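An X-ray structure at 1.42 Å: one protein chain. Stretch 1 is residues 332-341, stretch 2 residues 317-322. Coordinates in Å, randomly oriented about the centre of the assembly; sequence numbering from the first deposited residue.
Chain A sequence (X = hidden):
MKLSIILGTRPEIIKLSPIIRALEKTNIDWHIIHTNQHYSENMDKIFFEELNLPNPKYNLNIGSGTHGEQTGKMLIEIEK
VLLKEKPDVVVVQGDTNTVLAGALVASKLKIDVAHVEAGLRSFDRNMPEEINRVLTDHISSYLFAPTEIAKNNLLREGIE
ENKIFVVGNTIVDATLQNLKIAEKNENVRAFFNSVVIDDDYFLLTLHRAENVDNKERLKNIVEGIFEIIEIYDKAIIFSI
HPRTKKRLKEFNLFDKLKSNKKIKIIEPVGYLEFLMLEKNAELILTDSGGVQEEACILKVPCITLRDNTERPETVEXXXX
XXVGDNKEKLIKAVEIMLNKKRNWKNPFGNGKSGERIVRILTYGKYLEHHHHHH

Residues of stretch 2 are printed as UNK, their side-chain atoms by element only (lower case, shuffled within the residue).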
# COMPACT_ATOMS: atom_id res chain seq x y z
N LYS A 332 -31.24 -22.70 6.79
CA LYS A 332 -32.21 -21.75 7.32
C LYS A 332 -32.37 -20.55 6.39
O LYS A 332 -33.49 -20.08 6.15
CB LYS A 332 -31.82 -21.28 8.72
CG LYS A 332 -32.74 -20.21 9.29
CD LYS A 332 -34.16 -20.74 9.48
CE LYS A 332 -35.04 -19.72 10.19
NZ LYS A 332 -36.33 -20.32 10.66
N ALA A 333 -31.25 -20.06 5.87
CA ALA A 333 -31.27 -18.93 4.95
C ALA A 333 -32.07 -19.21 3.67
O ALA A 333 -32.75 -18.32 3.16
CB ALA A 333 -29.86 -18.51 4.60
N VAL A 334 -31.98 -20.43 3.15
CA VAL A 334 -32.74 -20.79 1.96
C VAL A 334 -34.23 -20.70 2.25
O VAL A 334 -34.99 -20.15 1.46
CB VAL A 334 -32.36 -22.19 1.43
CG1 VAL A 334 -33.32 -22.63 0.35
CG2 VAL A 334 -30.93 -22.18 0.90
N GLU A 335 -34.65 -21.21 3.41
CA GLU A 335 -36.05 -21.11 3.80
C GLU A 335 -36.51 -19.66 3.90
O GLU A 335 -37.56 -19.30 3.37
CB GLU A 335 -36.29 -21.83 5.14
CG GLU A 335 -37.75 -21.91 5.53
CD GLU A 335 -37.96 -22.68 6.82
OE1 GLU A 335 -38.79 -23.61 6.83
OE2 GLU A 335 -37.28 -22.35 7.82
N ILE A 336 -35.72 -18.83 4.57
CA ILE A 336 -36.03 -17.42 4.74
C ILE A 336 -36.14 -16.73 3.38
O ILE A 336 -37.11 -16.03 3.10
CB ILE A 336 -34.95 -16.71 5.58
CG1 ILE A 336 -34.94 -17.28 7.01
CG2 ILE A 336 -35.17 -15.20 5.60
CD1 ILE A 336 -33.76 -16.83 7.85
N MSE A 337 -35.15 -16.96 2.52
CA MSE A 337 -35.10 -16.26 1.24
C MSE A 337 -36.13 -16.77 0.22
O MSE A 337 -36.58 -16.01 -0.64
CB MSE A 337 -33.68 -16.30 0.67
CG MSE A 337 -32.69 -15.48 1.48
SE MSE A 337 -33.39 -13.69 1.84
CE MSE A 337 -31.80 -12.67 1.43
N LEU A 338 -36.50 -18.04 0.33
CA LEU A 338 -37.54 -18.62 -0.52
C LEU A 338 -38.89 -17.95 -0.29
O LEU A 338 -39.73 -17.89 -1.20
CB LEU A 338 -37.66 -20.12 -0.24
CG LEU A 338 -37.36 -21.15 -1.33
CD1 LEU A 338 -36.51 -20.57 -2.44
CD2 LEU A 338 -36.70 -22.37 -0.72
N ASN A 339 -39.10 -17.44 0.92
CA ASN A 339 -40.36 -16.81 1.30
C ASN A 339 -40.27 -15.29 1.37
O ASN A 339 -41.24 -14.60 1.69
CB ASN A 339 -40.83 -17.36 2.64
CG ASN A 339 -41.25 -18.82 2.56
OD1 ASN A 339 -42.40 -19.13 2.26
ND2 ASN A 339 -40.31 -19.72 2.81
N LYS A 340 -39.09 -14.76 1.05
CA LYS A 340 -38.82 -13.33 1.10
C LYS A 340 -39.52 -12.59 -0.05
O LYS A 340 -39.39 -12.97 -1.21
CB LYS A 340 -37.31 -13.11 1.02
CG LYS A 340 -36.87 -11.67 0.84
CD LYS A 340 -37.01 -10.88 2.13
CE LYS A 340 -36.52 -9.46 1.94
NZ LYS A 340 -36.85 -8.59 3.10
N LYS A 341 -40.28 -11.55 0.29
CA LYS A 341 -40.87 -10.69 -0.74
C LYS A 341 -39.75 -9.96 -1.47
O LYS A 341 -38.88 -9.36 -0.84
CB LYS A 341 -41.82 -9.67 -0.12
CG LYS A 341 -43.06 -10.26 0.53
CD LYS A 341 -43.84 -9.16 1.25
CE LYS A 341 -45.30 -9.17 0.85
NZ LYS A 341 -45.44 -9.22 -0.63
N UNK A 317 -30.74 -3.80 3.65
CA UNK A 317 -32.05 -3.62 3.00
C UNK A 317 -32.87 -4.92 2.91
O UNK A 317 -34.03 -4.89 2.50
c UNK A 317 -31.28 -3.90 0.59
c UNK A 317 -31.20 -1.65 1.68
c UNK A 317 -31.94 -2.96 1.60
N UNK A 318 -32.25 -6.05 3.27
CA UNK A 318 -32.95 -7.32 3.37
C UNK A 318 -32.78 -8.25 2.17
O UNK A 318 -33.41 -9.31 2.09
N UNK A 319 -31.92 -7.84 1.25
CA UNK A 319 -31.75 -8.54 -0.02
C UNK A 319 -30.80 -9.73 0.09
O UNK A 319 -30.77 -10.57 -0.80
c UNK A 319 -31.26 -7.57 -1.09
N UNK A 320 -30.04 -9.81 1.18
CA UNK A 320 -28.87 -10.68 1.28
C UNK A 320 -28.72 -11.14 2.71
O UNK A 320 -29.14 -10.44 3.64
n UNK A 320 -25.23 -10.06 0.50
o UNK A 320 -26.41 -11.97 0.58
c UNK A 320 -26.37 -10.74 0.64
c UNK A 320 -27.63 -9.88 0.83
N UNK A 321 -28.14 -12.32 2.89
CA UNK A 321 -27.89 -12.87 4.22
C UNK A 321 -26.56 -13.62 4.17
O UNK A 321 -26.27 -14.30 3.18
c UNK A 321 -30.05 -15.02 6.63
c UNK A 321 -29.30 -14.88 3.62
c UNK A 321 -28.81 -14.37 6.05
c UNK A 321 -29.05 -13.79 4.66
N UNK A 322 -25.76 -13.48 5.23
CA UNK A 322 -24.46 -14.13 5.30
C UNK A 322 -24.55 -15.46 6.03
O UNK A 322 -25.12 -15.53 7.12
c UNK A 322 -22.30 -11.05 6.37
c UNK A 322 -23.46 -13.24 6.05
c UNK A 322 -22.95 -11.78 4.09
c UNK A 322 -23.32 -11.80 5.55

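Position 317 carries three side-chain carbons, one bonded to CA and bearing the other two. The side chain points sideways and makes no contact with stretch 1. This is valine.

Position 318 has no side-chain atoms; its backbone O lies 3.1 Å from CE of Lys 340. The residue is therefore glycine. Its phi of 99° fits the assignment: Gly 318 is the first residue to leave helical geometry after a helix, in a Schellman motif, and a CB at these backbone angles would be jammed against the carbonyl oxygen of Val 317. An ideal CB at Gly 318 would also lie 2.9 Å from NZ of Lys 340, a clash. The bare backbone instead lets the lysine chain pass closely.

At position 319 a single carbon is attached to CA and points away from the helix; the backbone makes the contact, O of 319 lying 3.2 Å from CE of selenomethionine Met 337. The single carbon identifies alanine.

Position 320 has two carbons in line, the second carrying one oxygen and one nitrogen. The side chain points away from stretch 1, and toward the helix the residue presents its backbone, with N of 320 3.4 Å from Met 337 CE. This short planar amide is asparagine. Both OD1 and ND2 of Asn 320 are hydrogen-bonded elsewhere in the structure. Asn 320 OD1 also accepts a weak bond of 2.9 Å from the backbone N of position 321.

Position 321 has four carbons, forked at the first, with one arm two carbons long. It points toward the helix, where its carbons meet Ala 333 CB, Met 337 CE and Ile 336 CD1. This is isoleucine, and its t, t rotamer extends the longer arm. Ile 321 CG2 lies 3.8 Å from Ala 333 CB and 4.0 Å from Met 337 CE, while Ile 321 CD1 reaches to 4.3 Å from Ile 336 CD1.

Position 322 also has four carbons, but the fork comes at the second. It points away and has no contact with stretch 1. This is leucine.

The contact rests on packing, as no hydrogen bond crosses it. Helix 332-338 runs nearly antiparallel to the weakly bonded strand, at 170°, with 9.7 Å between their axes. Ile 321 spans one turn of the helix, meeting Ala 333, Ile 336 and Met 337. At Ala 333 the CA-CA distance to Ile 321 is 7.0 Å; farther along, Met 337 fills a wider gap, its CA 8.4 Å from Asn 320 CA, by laying its methyl end against the backbone.

Stretch 2 (317-322) VGANIL
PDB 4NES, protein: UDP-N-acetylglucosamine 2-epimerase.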